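PDB 5GKV: esterase A from Caulobacter crescentus, which probably acts as a serine esterase of the beta-lactamase and penicillin-binding protein family. Local coordinates for residues Arg23-Val27 with Ala381-Leu386; Val105-Glu111 with Glu180-Val185; Arg188-Thr192 with Val259-Ser263. All coordinates share one frame; numbering follows the deposited sequence.

Three contacts illustrate how chemistry follows position in a two-domain fold. Contact 1 ties the two ends of the chain together at the outer side of the antiparallel sheet, while contacts 2 and 3 lie on the other side of the molecular centre, among helices, their own centres about 15 Å apart. None is wholly core: each sets buried apolar groups beside polar ones nearer the surface. An aromatic edge, small aliphatic side chains and a water bridge mark contact 1; contact 2 rests on a salt-bridge network beside an indole; contact 3 uses a carboxylate at a helix start. Helices 173-186 and 190-202, consecutive in the chain, join the latter two through Phe182, which packs on Met190.

Contact 1. Residues Arg23-Val27 with Ala381-Leu386; sequences RFAAV and AAYASL
The Phe24 ring turns its edge to the last residues of the chain: CE1 points at Ala382 O, in the ring plane at 3.7 Å, and CZ lies 4.0 Å from Leu386 CD2, also near the plane. Over one face of the same ring, offset toward its rim, sits CG of the adjacent Arg23. Leu386 serves a second flat group too, its CD2 lying 4.3 Å above the guanidinium plane of Arg23, offset toward the rim. The setting is one recurrent in the beta-lactamase and penicillin-binding protein fold, where helices from the two ends of the chain pack side by side on one face of the central antiparallel sheet. Here Phe24 is the N-cap of helix 25-35, and the partner is the end of helix 373-384 with the residues that follow. Below them, Phe24 and Val27 reach strands 42-49 and 52-60, and Ala382 meets Phe47.

Small side chains let the helices approach closely. Val27 has CG1 anti to its backbone N (chi1 179°), which leaves CG2 to press against the neighbouring helix, 3.5 Å from Ala382 CA. Ala26 and Ala381 bring their CB atoms together alongside. Farther out, the Arg23 chain runs extended past Ser385 and carries NH2 to the carbonyl of Leu386; the modelled separation is too short to be trusted in detail, although a charged chain terminus there would probably attract the guanidinium. A water gives a firmer link, donating to Arg23 O at 2.8 Å and to Ser385 O at 3.0 Å.

Ser385 occupies the centre. Its CB meets Phe24 CD1 at 3.4 Å, while its hydroxyl turns back to the preceding turn, OG donating to Ala381 O across 2.9 Å with the donor tilted 25° from the carbonyl plane.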
ATOM      1  N   ARG A  23       1.031  22.843  18.182  1.00 21.67           N
ATOM      2  CA  ARG A  23       0.429  23.170  16.892  1.00 25.13           C
ATOM      3  C   ARG A  23      -0.565  22.104  16.440  1.00 22.36           C
ATOM      4  O   ARG A  23      -1.560  22.428  15.777  1.00 22.37           O
ATOM      5  CB  ARG A  23       1.509  23.349  15.833  1.00 24.72           C
ATOM      6  CG  ARG A  23       0.940  23.599  14.447  1.00 25.61           C
ATOM      7  CD  ARG A  23       1.982  24.157  13.524  1.00 34.19           C
ATOM      8  NE  ARG A  23       1.367  24.871  12.417  1.00 36.03           N
ATOM      9  CZ  ARG A  23       1.923  24.989  11.217  1.00 44.26           C
ATOM     10  NH1 ARG A  23       3.104  24.423  10.972  1.00 44.63           N
ATOM     11  NH2 ARG A  23       1.291  25.656  10.256  1.00 44.11           N
ATOM     12  N   PHE A  24      -0.334  20.839  16.807  1.00 21.05           N
ATOM     13  CA  PHE A  24      -1.155  19.731  16.330  1.00 20.80           C
ATOM     14  C   PHE A  24      -2.031  19.140  17.434  1.00 19.37           C
ATOM     15  O   PHE A  24      -2.408  17.964  17.371  1.00 17.29           O
ATOM     16  CB  PHE A  24      -0.273  18.659  15.688  1.00 18.82           C
ATOM     17  CG  PHE A  24       0.403  19.121  14.423  1.00 20.06           C
ATOM     18  CD1 PHE A  24      -0.292  19.165  13.232  1.00 18.19           C
ATOM     19  CD2 PHE A  24       1.729  19.521  14.430  1.00 21.38           C
ATOM     20  CE1 PHE A  24       0.312  19.592  12.064  1.00 22.25           C
ATOM     21  CE2 PHE A  24       2.341  19.958  13.273  1.00 22.45           C
ATOM     22  CZ  PHE A  24       1.635  19.993  12.087  1.00 19.78           C
ATOM     23  N   ALA A  25      -2.398  19.956  18.430  1.00 19.90           N
ATOM     24  CA  ALA A  25      -3.244  19.469  19.516  1.00 16.36           C
ATOM     25  C   ALA A  25      -4.532  18.840  19.001  1.00 16.85           C
ATOM     26  O   ALA A  25      -5.029  17.887  19.597  1.00 15.08           O
ATOM     27  CB  ALA A  25      -3.569  20.604  20.497  1.00 21.03           C
ATOM     28  N   ALA A  26      -5.098  19.363  17.904  1.00 16.21           N
ATOM     29  CA  ALA A  26      -6.323  18.772  17.364  1.00 19.52           C
ATOM     30  C   ALA A  26      -6.116  17.316  16.947  1.00 18.58           C
ATOM     31  O   ALA A  26      -7.040  16.495  17.053  1.00 14.95           O
ATOM     32  CB  ALA A  26      -6.828  19.588  16.165  1.00 17.52           C
ATOM     33  N   VAL A  27      -4.921  16.977  16.469  1.00 15.12           N
ATOM     34  CA  VAL A  27      -4.654  15.591  16.092  1.00 17.45           C
ATOM     35  C   VAL A  27      -4.739  14.686  17.316  1.00 14.99           C
ATOM     36  O   VAL A  27      -5.366  13.621  17.273  1.00 19.73           O
ATOM     37  CB  VAL A  27      -3.289  15.475  15.394  1.00 15.95           C
ATOM     38  CG1 VAL A  27      -3.016  14.023  15.026  1.00 16.18           C
ATOM     39  CG2 VAL A  27      -3.285  16.334  14.122  1.00 17.03           C
ATOM     40  N   ALA A 381      -7.622  16.571  10.711  1.00 12.58           N
ATOM     41  CA  ALA A 381      -7.155  17.364  11.845  1.00 14.98           C
ATOM     42  C   ALA A 381      -5.734  17.866  11.635  1.00 18.01           C
ATOM     43  O   ALA A 381      -5.392  18.991  12.039  1.00 15.15           O
ATOM     44  CB  ALA A 381      -7.228  16.541  13.136  1.00 17.75           C
ATOM     45  N   ALA A 382      -4.873  17.033  11.043  1.00 15.28           N
ATOM     46  CA  ALA A 382      -3.502  17.467  10.810  1.00 16.54           C
ATOM     47  C   ALA A 382      -3.473  18.641   9.838  1.00 18.87           C
ATOM     48  O   ALA A 382      -2.788  19.642  10.078  1.00 17.25           O
ATOM     49  CB  ALA A 382      -2.665  16.299  10.285  1.00 14.61           C
ATOM     50  N   TYR A 383      -4.231  18.538   8.734  1.00 17.14           N
ATOM     51  CA  TYR A 383      -4.270  19.636   7.770  1.00 17.16           C
ATOM     52  C   TYR A 383      -4.892  20.893   8.370  1.00 19.81           C
ATOM     53  O   TYR A 383      -4.466  22.010   8.046  1.00 19.62           O
ATOM     54  CB  TYR A 383      -5.036  19.222   6.511  1.00 16.92           C
ATOM     55  CG  TYR A 383      -4.168  18.557   5.461  1.00 20.85           C
ATOM     56  CD1 TYR A 383      -4.060  17.166   5.400  1.00 17.77           C
ATOM     57  CD2 TYR A 383      -3.471  19.316   4.519  1.00 18.72           C
ATOM     58  CE1 TYR A 383      -3.264  16.550   4.433  1.00 17.29           C
ATOM     59  CE2 TYR A 383      -2.680  18.710   3.552  1.00 21.67           C
ATOM     60  CZ  TYR A 383      -2.582  17.326   3.520  1.00 19.60           C
ATOM     61  OH  TYR A 383      -1.808  16.720   2.567  1.00 17.46           O
ATOM     62  N   ALA A 384      -5.916  20.741   9.221  1.00 17.02           N
ATOM     63  CA  ALA A 384      -6.533  21.906   9.852  1.00 20.89           C
ATOM     64  C   ALA A 384      -5.599  22.581  10.847  1.00 22.60           C
ATOM     65  O   ALA A 384      -5.887  23.699  11.294  1.00 21.30           O
ATOM     66  CB  ALA A 384      -7.833  21.513  10.562  1.00 16.25           C
ATOM     67  N   SER A 385      -4.501  21.925  11.210  1.00 18.64           N
ATOM     68  CA  SER A 385      -3.508  22.489  12.108  1.00 19.82           C
ATOM     69  C   SER A 385      -2.430  23.271  11.376  1.00 20.97           C
ATOM     70  O   SER A 385      -1.621  23.943  12.029  1.00 22.26           O
ATOM     71  CB  SER A 385      -2.857  21.371  12.931  1.00 16.89           C
ATOM     72  OG  SER A 385      -3.839  20.713  13.721  1.00 18.11           O
ATOM     73  N   LEU A 386      -2.396  23.192  10.053  1.00 23.40           N
ATOM     74  CA  LEU A 386      -1.337  23.835   9.275  1.00 23.12           C
ATOM     75  C   LEU A 386      -1.639  25.319   9.119  1.00 32.90           C
ATOM     76  O   LEU A 386      -0.719  26.132   9.109  1.00 38.29           O
ATOM     77  CB  LEU A 386      -1.197  23.170   7.895  1.00 24.37           C
ATOM     78  CG  LEU A 386      -0.774  21.692   7.945  1.00 24.92           C
ATOM     79  CD1 LEU A 386      -0.812  21.036   6.577  1.00 24.36           C
ATOM     80  CD2 LEU A 386       0.603  21.559   8.544  1.00 24.07           C
TER
HETATM   81  O   HOH W   1      -2.277  24.981  14.783  1.00 28.75           O

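Contact 2. Residues Val105-Glu111 with Glu180-Val185; sequences VADVWPE and EIFRRV
Val108 and Arg184 mark the closest backbone approach, their CA atoms 6.5 Å apart. Around Val108 the chain forms a weakly bonded helical turn, breaks into an extended conformation at Trp109 and enters a 3-10 turn at Pro110; the partner, 180-185, is regular helix. On the apolar side, Val108 CG1 packs against Val185 CG2 at 3.8 Å, and Val105 crosses Ile181 at about a right angle.

Trp109 divides this apolar patch from a charged one. Glu180 CG stands 3.7 Å from the centroid of the Trp109 six-membered ring, almost on the normal, a CH-pi contact over the face. Arg184 lies over the same face at the pyrrole end, guanidinium and indole planes 33° apart. Arg184 NH1 forms a salt bridge with Glu111 OE1 at 3.0 Å, tilted from the guanidinium plane, while Arg184 NE, 2.6 Å from Glu180 OE2, grips that oxygen together with NH2. Arg183 takes Glu180 side-on, NE to OE1 and NH2 to OE2, so three N-H groups converge on OE2, probably favouring the charged carboxylate. The bend of Glu180 at chi2 (66°) lets one side chain serve both indole and arginines, and Trp147 NE1 is a further donor to OE1.

With apolar contacts beside Trp109 and the salt-bridge network over its face, the contact joins the 105-111 turn to helix 173-186 within the mainly helical domain of the beta-lactamase fold.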
ATOM      1  N   VAL A 105       5.298  -4.808 -20.888  1.00 19.21           N
ATOM      2  CA  VAL A 105       5.700  -5.781 -19.874  1.00 22.06           C
ATOM      3  C   VAL A 105       6.440  -6.937 -20.527  1.00 25.82           C
ATOM      4  O   VAL A 105       7.461  -7.414 -20.018  1.00 22.26           O
ATOM      5  CB  VAL A 105       4.474  -6.277 -19.083  1.00 19.06           C
ATOM      6  CG1 VAL A 105       4.883  -7.381 -18.110  1.00 19.13           C
ATOM      7  CG2 VAL A 105       3.835  -5.119 -18.308  1.00 16.94           C
ATOM      8  N   ALA A 106       5.946  -7.389 -21.682  1.00 25.40           N
ATOM      9  CA  ALA A 106       6.558  -8.523 -22.363  1.00 25.76           C
ATOM     10  C   ALA A 106       8.011  -8.261 -22.723  1.00 27.14           C
ATOM     11  O   ALA A 106       8.778  -9.218 -22.880  1.00 26.13           O
ATOM     12  CB  ALA A 106       5.738  -8.870 -23.614  1.00 22.32           C
ATOM     13  N   ASP A 107       8.408  -6.991 -22.852  1.00 24.55           N
ATOM     14  CA  ASP A 107       9.796  -6.689 -23.184  1.00 25.07           C
ATOM     15  C   ASP A 107      10.757  -7.168 -22.103  1.00 30.16           C
ATOM     16  O   ASP A 107      11.865  -7.618 -22.414  1.00 25.09           O
ATOM     17  CB  ASP A 107       9.978  -5.196 -23.433  1.00 26.50           C
ATOM     18  CG  ASP A 107      11.234  -4.907 -24.234  1.00 46.87           C
ATOM     19  OD1 ASP A 107      12.005  -4.015 -23.822  1.00 42.17           O
ATOM     20  OD2 ASP A 107      11.459  -5.599 -25.256  1.00 47.75           O
ATOM     21  N   VAL A 108      10.361  -7.093 -20.826  1.00 23.94           N
ATOM     22  CA  VAL A 108      11.231  -7.577 -19.754  1.00 25.66           C
ATOM     23  C   VAL A 108      10.791  -8.930 -19.212  1.00 26.65           C
ATOM     24  O   VAL A 108      11.548  -9.557 -18.452  1.00 24.68           O
ATOM     25  CB  VAL A 108      11.332  -6.553 -18.601  1.00 28.79           C
ATOM     26  CG1 VAL A 108      11.721  -5.179 -19.145  1.00 27.69           C
ATOM     27  CG2 VAL A 108      10.028  -6.487 -17.847  1.00 24.07           C
ATOM     28  N   TRP A 109       9.609  -9.410 -19.599  1.00 27.00           N
ATOM     29  CA  TRP A 109       9.025 -10.643 -19.072  1.00 24.14           C
ATOM     30  C   TRP A 109       8.382 -11.346 -20.260  1.00 29.09           C
ATOM     31  O   TRP A 109       7.157 -11.294 -20.453  1.00 24.89           O
ATOM     32  CB  TRP A 109       8.020 -10.318 -17.960  1.00 22.08           C
ATOM     33  CG  TRP A 109       7.260 -11.441 -17.328  1.00 21.77           C
ATOM     34  CD1 TRP A 109       7.370 -12.780 -17.574  1.00 27.18           C
ATOM     35  CD2 TRP A 109       6.242 -11.299 -16.329  1.00 19.77           C
ATOM     36  NE1 TRP A 109       6.490 -13.480 -16.781  1.00 22.16           N
ATOM     37  CE2 TRP A 109       5.782 -12.592 -16.011  1.00 24.48           C
ATOM     38  CE3 TRP A 109       5.689 -10.202 -15.668  1.00 19.26           C
ATOM     39  CZ2 TRP A 109       4.791 -12.817 -15.054  1.00 16.83           C
ATOM     40  CZ3 TRP A 109       4.683 -10.426 -14.713  1.00 20.12           C
ATOM     41  CH2 TRP A 109       4.247 -11.720 -14.425  1.00 20.68           C
ATOM     42  N   PRO A 110       9.195 -11.981 -21.115  1.00 28.70           N
ATOM     43  CA  PRO A 110       8.681 -12.454 -22.415  1.00 28.42           C
ATOM     44  C   PRO A 110       7.492 -13.381 -22.300  1.00 26.72           C
ATOM     45  O   PRO A 110       6.598 -13.337 -23.159  1.00 25.62           O
ATOM     46  CB  PRO A 110       9.892 -13.171 -23.026  1.00 28.89           C
ATOM     47  CG  PRO A 110      11.077 -12.510 -22.384  1.00 30.21           C
ATOM     48  CD  PRO A 110      10.646 -12.220 -20.971  1.00 29.48           C
ATOM     49  N   GLU A 111       7.440 -14.196 -21.243  1.00 25.67           N
ATOM     50  CA  GLU A 111       6.321 -15.111 -21.050  1.00 30.81           C
ATOM     51  C   GLU A 111       4.994 -14.383 -20.866  1.00 28.27           C
ATOM     52  O   GLU A 111       3.936 -14.975 -21.116  1.00 25.35           O
ATOM     53  CB  GLU A 111       6.604 -16.011 -19.853  1.00 29.17           C
ATOM     54  CG  GLU A 111       7.845 -16.898 -20.038  1.00 30.41           C
ATOM     55  CD  GLU A 111       9.146 -16.261 -19.553  1.00 38.02           C
ATOM     56  OE1 GLU A 111       9.264 -15.014 -19.516  1.00 32.37           O
ATOM     57  OE2 GLU A 111      10.072 -17.028 -19.216  1.00 42.61           O
ATOM     58  N   GLU A 180       7.510  -9.010 -10.216  1.00 17.86           N
ATOM     59  CA  GLU A 180       8.248  -9.785 -11.204  1.00 17.31           C
ATOM     60  C   GLU A 180       8.883  -8.870 -12.240  1.00 17.80           C
ATOM     61  O   GLU A 180      10.006  -9.123 -12.685  1.00 17.98           O
ATOM     62  CB  GLU A 180       7.319 -10.825 -11.852  1.00 20.85           C
ATOM     63  CG  GLU A 180       7.969 -11.723 -12.895  1.00 22.46           C
ATOM     64  CD  GLU A 180       9.031 -12.652 -12.335  1.00 25.28           C
ATOM     65  OE1 GLU A 180       9.275 -12.643 -11.109  1.00 22.73           O
ATOM     66  OE2 GLU A 180       9.638 -13.393 -13.144  1.00 29.81           O
ATOM     67  N   ILE A 181       8.189  -7.796 -12.621  1.00 19.04           N
ATOM     68  CA  ILE A 181       8.812  -6.760 -13.443  1.00 16.97           C
ATOM     69  C   ILE A 181      10.062  -6.236 -12.747  1.00 20.32           C
ATOM     70  O   ILE A 181      11.152  -6.163 -13.340  1.00 18.70           O
ATOM     71  CB  ILE A 181       7.810  -5.628 -13.728  1.00 18.15           C
ATOM     72  CG1 ILE A 181       6.640  -6.125 -14.602  1.00 18.78           C
ATOM     73  CG2 ILE A 181       8.514  -4.437 -14.392  1.00 21.58           C
ATOM     74  CD1 ILE A 181       5.511  -5.116 -14.678  1.00 17.15           C
ATOM     75  N   PHE A 182       9.929  -5.901 -11.457  1.00 18.42           N
ATOM     76  CA  PHE A 182      11.074  -5.411 -10.686  1.00 19.48           C
ATOM     77  C   PHE A 182      12.221  -6.419 -10.678  1.00 19.37           C
ATOM     78  O   PHE A 182      13.377  -6.067 -10.950  1.00 21.19           O
ATOM     79  CB  PHE A 182      10.651  -5.099  -9.245  1.00 16.83           C
ATOM     80  CG  PHE A 182      11.757  -4.489  -8.433  1.00 15.62           C
ATOM     81  CD1 PHE A 182      12.642  -5.285  -7.731  1.00 19.41           C
ATOM     82  CD2 PHE A 182      11.919  -3.118  -8.396  1.00 19.82           C
ATOM     83  CE1 PHE A 182      13.675  -4.712  -7.006  1.00 20.62           C
ATOM     84  CE2 PHE A 182      12.947  -2.543  -7.684  1.00 17.37           C
ATOM     85  CZ  PHE A 182      13.824  -3.344  -6.991  1.00 18.80           C
ATOM     86  N   ARG A 183      11.922  -7.673 -10.325  1.00 16.77           N
ATOM     87  CA  ARG A 183      12.951  -8.706 -10.200  1.00 20.91           C
ATOM     88  C   ARG A 183      13.713  -8.895 -11.511  1.00 23.92           C
ATOM     89  O   ARG A 183      14.949  -8.959 -11.526  1.00 21.70           O
ATOM     90  CB  ARG A 183      12.304 -10.022  -9.745  1.00 24.38           C
ATOM     91  CG  ARG A 183      13.267 -11.088  -9.236  1.00 33.74           C
ATOM     92  CD  ARG A 183      12.544 -12.427  -8.947  1.00 36.96           C
ATOM     93  NE  ARG A 183      12.003 -13.038 -10.164  1.00 34.11           N
ATOM     94  CZ  ARG A 183      12.743 -13.448 -11.199  1.00 41.95           C
ATOM     95  NH1 ARG A 183      14.068 -13.317 -11.174  1.00 39.72           N
ATOM     96  NH2 ARG A 183      12.156 -13.980 -12.270  1.00 36.41           N
ATOM     97  N   ARG A 184      12.990  -8.968 -12.627  1.00 22.50           N
ATOM     98  CA  ARG A 184      13.648  -9.175 -13.914  1.00 23.90           C
ATOM     99  C   ARG A 184      14.505  -7.988 -14.326  1.00 28.30           C
ATOM    100  O   ARG A 184      15.510  -8.170 -15.026  1.00 27.01           O
ATOM    101  CB  ARG A 184      12.607  -9.467 -14.983  1.00 19.54           C
ATOM    102  CG  ARG A 184      11.774 -10.667 -14.623  1.00 26.94           C
ATOM    103  CD  ARG A 184      11.552 -11.566 -15.773  1.00 29.27           C
ATOM    104  NE  ARG A 184      10.712 -12.690 -15.383  1.00 33.03           N
ATOM    105  CZ  ARG A 184      10.431 -13.707 -16.186  1.00 30.10           C
ATOM    106  NH1 ARG A 184      10.940 -13.723 -17.412  1.00 28.69           N
ATOM    107  NH2 ARG A 184       9.640 -14.695 -15.766  1.00 30.12           N
ATOM    108  N   VAL A 185      14.145  -6.777 -13.912  1.00 20.02           N
ATOM    109  CA  VAL A 185      14.929  -5.607 -14.301  1.00 25.39           C
ATOM    110  C   VAL A 185      16.059  -5.343 -13.314  1.00 27.44           C
ATOM    111  O   VAL A 185      17.228  -5.222 -13.699  1.00 21.88           O
ATOM    112  CB  VAL A 185      14.014  -4.372 -14.458  1.00 25.48           C
ATOM    113  CG1 VAL A 185      14.856  -3.111 -14.610  1.00 25.74           C
ATOM    114  CG2 VAL A 185      13.114  -4.548 -15.665  1.00 24.04           C
TER
HETATM  115  O   HOH W   2      13.532 -12.234 -18.666  1.00 40.44           O

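Contact 3. Residues Arg188-Thr192 with Val259-Ser263; sequences RTMGT and VEIPS
Glu260 reaches straight across to the start of helix 190-202, its chain extended beyond CG, and ends with the two carboxylate oxygens divided between two donors. Glu260 OE2 takes the hydroxyl proton of Thr189 OG1 at 2.6 Å, being met on the syn side, close to the carboxylate plane. Glu260 OE1 accepts from Gly191 N at 3.0 Å along a nearly straight N-H (158°), but here the donor stands well above the plane, 50° out of it. The carboxylate is thus held by one bond of each kind, side chain and main chain, with different approaches to its two oxygens. Gly191 has no side chain, and the acid comes right up to its backbone N-H.

Thr189 crosses Glu260 obliquely and is fitted tightly against it: its CB is 3.2 Å from OE1 and 3.3 Å from OE2. With OG1 set between its backbone N and carbonyl carbon (chi1 67°), the threonine is also the N-cap of the helix, and Thr189 OG1 accepts from Thr192 N at 3.1 Å. One hydroxyl therefore relays between the first turn and the glutamate. A negative group beside the N-terminus of a helix, where amides point outward, is probably stabilised by the helix dipole as well as by the direct bonds.

Apolar packing accompanies this polar cap. Met190 extends beyond CG and lays SD against Pro262, 3.8 Å from its CB, the two side chains again oblique to each other.

In the fold, the loop between helix 253-258 and strand 266-268 meets the start of helix 190-202 here. Met190 packs on Ala178 and Phe182 of helix 173-186 and on Ala86, Leu89 and Ile90 of helix 82-95, while Ser263 O accepts from Lys83, the lysine of the Ser-x-x-Lys sequence at the start of that second helix.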
ATOM      1  N   ARG A 188      17.186  -8.158  -8.001  1.00 22.12           N
ATOM      2  CA  ARG A 188      16.812  -8.523  -6.642  1.00 20.98           C
ATOM      3  C   ARG A 188      15.288  -8.524  -6.497  1.00 24.23           C
ATOM      4  O   ARG A 188      14.568  -7.913  -7.286  1.00 23.04           O
ATOM      5  CB  ARG A 188      17.409  -7.535  -5.632  1.00 21.12           C
ATOM      6  CG  ARG A 188      18.934  -7.375  -5.668  1.00 29.46           C
ATOM      7  CD  ARG A 188      19.382  -6.108  -4.925  1.00 25.81           C
ATOM      8  NE  ARG A 188      18.909  -4.890  -5.582  1.00 23.53           N
ATOM      9  CZ  ARG A 188      19.048  -3.669  -5.076  1.00 22.46           C
ATOM     10  NH1 ARG A 188      19.640  -3.508  -3.901  1.00 27.83           N
ATOM     11  NH2 ARG A 188      18.595  -2.613  -5.737  1.00 26.37           N
ATOM     12  N   THR A 189      14.802  -9.200  -5.461  1.00 22.35           N
ATOM     13  CA  THR A 189      13.388  -9.061  -5.132  1.00 23.80           C
ATOM     14  C   THR A 189      13.107  -7.644  -4.641  1.00 20.81           C
ATOM     15  O   THR A 189      14.013  -6.921  -4.217  1.00 19.81           O
ATOM     16  CB  THR A 189      12.964 -10.054  -4.050  1.00 22.01           C
ATOM     17  OG1 THR A 189      13.611  -9.718  -2.812  1.00 21.99           O
ATOM     18  CG2 THR A 189      13.278 -11.494  -4.451  1.00 27.29           C
ATOM     19  N   MET A 190      11.827  -7.251  -4.666  1.00 17.52           N
ATOM     20  CA  MET A 190      11.477  -5.941  -4.128  1.00 18.05           C
ATOM     21  C   MET A 190      11.885  -5.817  -2.665  1.00 17.82           C
ATOM     22  O   MET A 190      12.424  -4.786  -2.251  1.00 17.40           O
ATOM     23  CB  MET A 190       9.978  -5.674  -4.272  1.00 19.27           C
ATOM     24  CG  MET A 190       9.585  -5.142  -5.622  1.00 20.41           C
ATOM     25  SD  MET A 190       7.854  -4.643  -5.604  1.00 19.52           S
ATOM     26  CE  MET A 190       7.807  -3.745  -7.140  1.00 17.05           C
ATOM     27  N   GLY A 191      11.615  -6.847  -1.860  1.00 18.42           N
ATOM     28  CA  GLY A 191      11.887  -6.734  -0.436  1.00 17.57           C
ATOM     29  C   GLY A 191      13.372  -6.597  -0.159  1.00 20.79           C
ATOM     30  O   GLY A 191      13.779  -5.864   0.742  1.00 18.60           O
ATOM     31  N   THR A 192      14.200  -7.281  -0.951  1.00 19.56           N
ATOM     32  CA  THR A 192      15.648  -7.200  -0.758  1.00 22.48           C
ATOM     33  C   THR A 192      16.176  -5.833  -1.159  1.00 19.84           C
ATOM     34  O   THR A 192      16.958  -5.216  -0.425  1.00 21.33           O
ATOM     35  CB  THR A 192      16.357  -8.288  -1.562  1.00 22.83           C
ATOM     36  OG1 THR A 192      15.947  -9.571  -1.084  1.00 23.99           O
ATOM     37  CG2 THR A 192      17.878  -8.142  -1.400  1.00 22.07           C
ATOM     38  N   VAL A 259       7.525 -14.661   3.477  1.00 27.71           N
ATOM     39  CA  VAL A 259       7.616 -14.523   2.023  1.00 29.77           C
ATOM     40  C   VAL A 259       7.397 -13.065   1.637  1.00 28.70           C
ATOM     41  O   VAL A 259       7.147 -12.211   2.495  1.00 27.56           O
ATOM     42  CB  VAL A 259       6.609 -15.443   1.303  1.00 34.42           C
ATOM     43  CG1 VAL A 259       6.946 -16.907   1.564  1.00 39.12           C
ATOM     44  CG2 VAL A 259       5.163 -15.126   1.738  1.00 30.21           C
ATOM     45  N   GLU A 260       7.492 -12.766   0.346  1.00 26.12           N
ATOM     46  CA  GLU A 260       7.262 -11.419  -0.159  1.00 29.10           C
ATOM     47  C   GLU A 260       5.958 -11.413  -0.938  1.00 29.96           C
ATOM     48  O   GLU A 260       5.833 -12.122  -1.940  1.00 25.19           O
ATOM     49  CB  GLU A 260       8.405 -10.963  -1.059  1.00 27.14           C
ATOM     50  CG  GLU A 260       9.748 -10.920  -0.378  1.00 26.20           C
ATOM     51  CD  GLU A 260      10.771 -10.196  -1.235  1.00 31.69           C
ATOM     52  OE1 GLU A 260      10.351  -9.523  -2.219  1.00 27.14           O
ATOM     53  OE2 GLU A 260      11.978 -10.306  -0.924  1.00 26.88           O
ATOM     54  N   ILE A 261       4.995 -10.626  -0.475  1.00 26.02           N
ATOM     55  CA  ILE A 261       3.766 -10.389  -1.225  1.00 22.98           C
ATOM     56  C   ILE A 261       3.625  -8.873  -1.328  1.00 25.65           C
ATOM     57  O   ILE A 261       2.979  -8.246  -0.472  1.00 24.77           O
ATOM     58  CB  ILE A 261       2.559 -11.066  -0.552  1.00 27.49           C
ATOM     59  CG1 ILE A 261       2.839 -12.565  -0.353  1.00 26.68           C
ATOM     60  CG2 ILE A 261       1.285 -10.848  -1.396  1.00 26.61           C
ATOM     61  CD1 ILE A 261       1.736 -13.344   0.360  1.00 31.09           C
ATOM     62  N   PRO A 262       4.250  -8.235  -2.325  1.00 24.25           N
ATOM     63  CA  PRO A 262       4.281  -6.760  -2.362  1.00 25.03           C
ATOM     64  C   PRO A 262       2.915  -6.102  -2.555  1.00 24.67           C
ATOM     65  O   PRO A 262       2.828  -4.866  -2.537  1.00 21.24           O
ATOM     66  CB  PRO A 262       5.222  -6.468  -3.549  1.00 23.94           C
ATOM     67  CG  PRO A 262       6.083  -7.705  -3.664  1.00 21.66           C
ATOM     68  CD  PRO A 262       5.123  -8.832  -3.349  1.00 23.22           C
ATOM     69  N   SER A 263       1.845  -6.867  -2.745  1.00 20.80           N
ATOM     70  CA  SER A 263       0.510  -6.294  -2.731  1.00 22.74           C
ATOM     71  C   SER A 263      -0.132  -6.296  -1.347  1.00 21.21           C
ATOM     72  O   SER A 263      -1.186  -5.672  -1.185  1.00 23.27           O
ATOM     73  CB  SER A 263      -0.402  -7.055  -3.702  1.00 20.24           C
ATOM     74  OG  SER A 263      -0.264  -8.459  -3.528  1.00 25.93           O
TER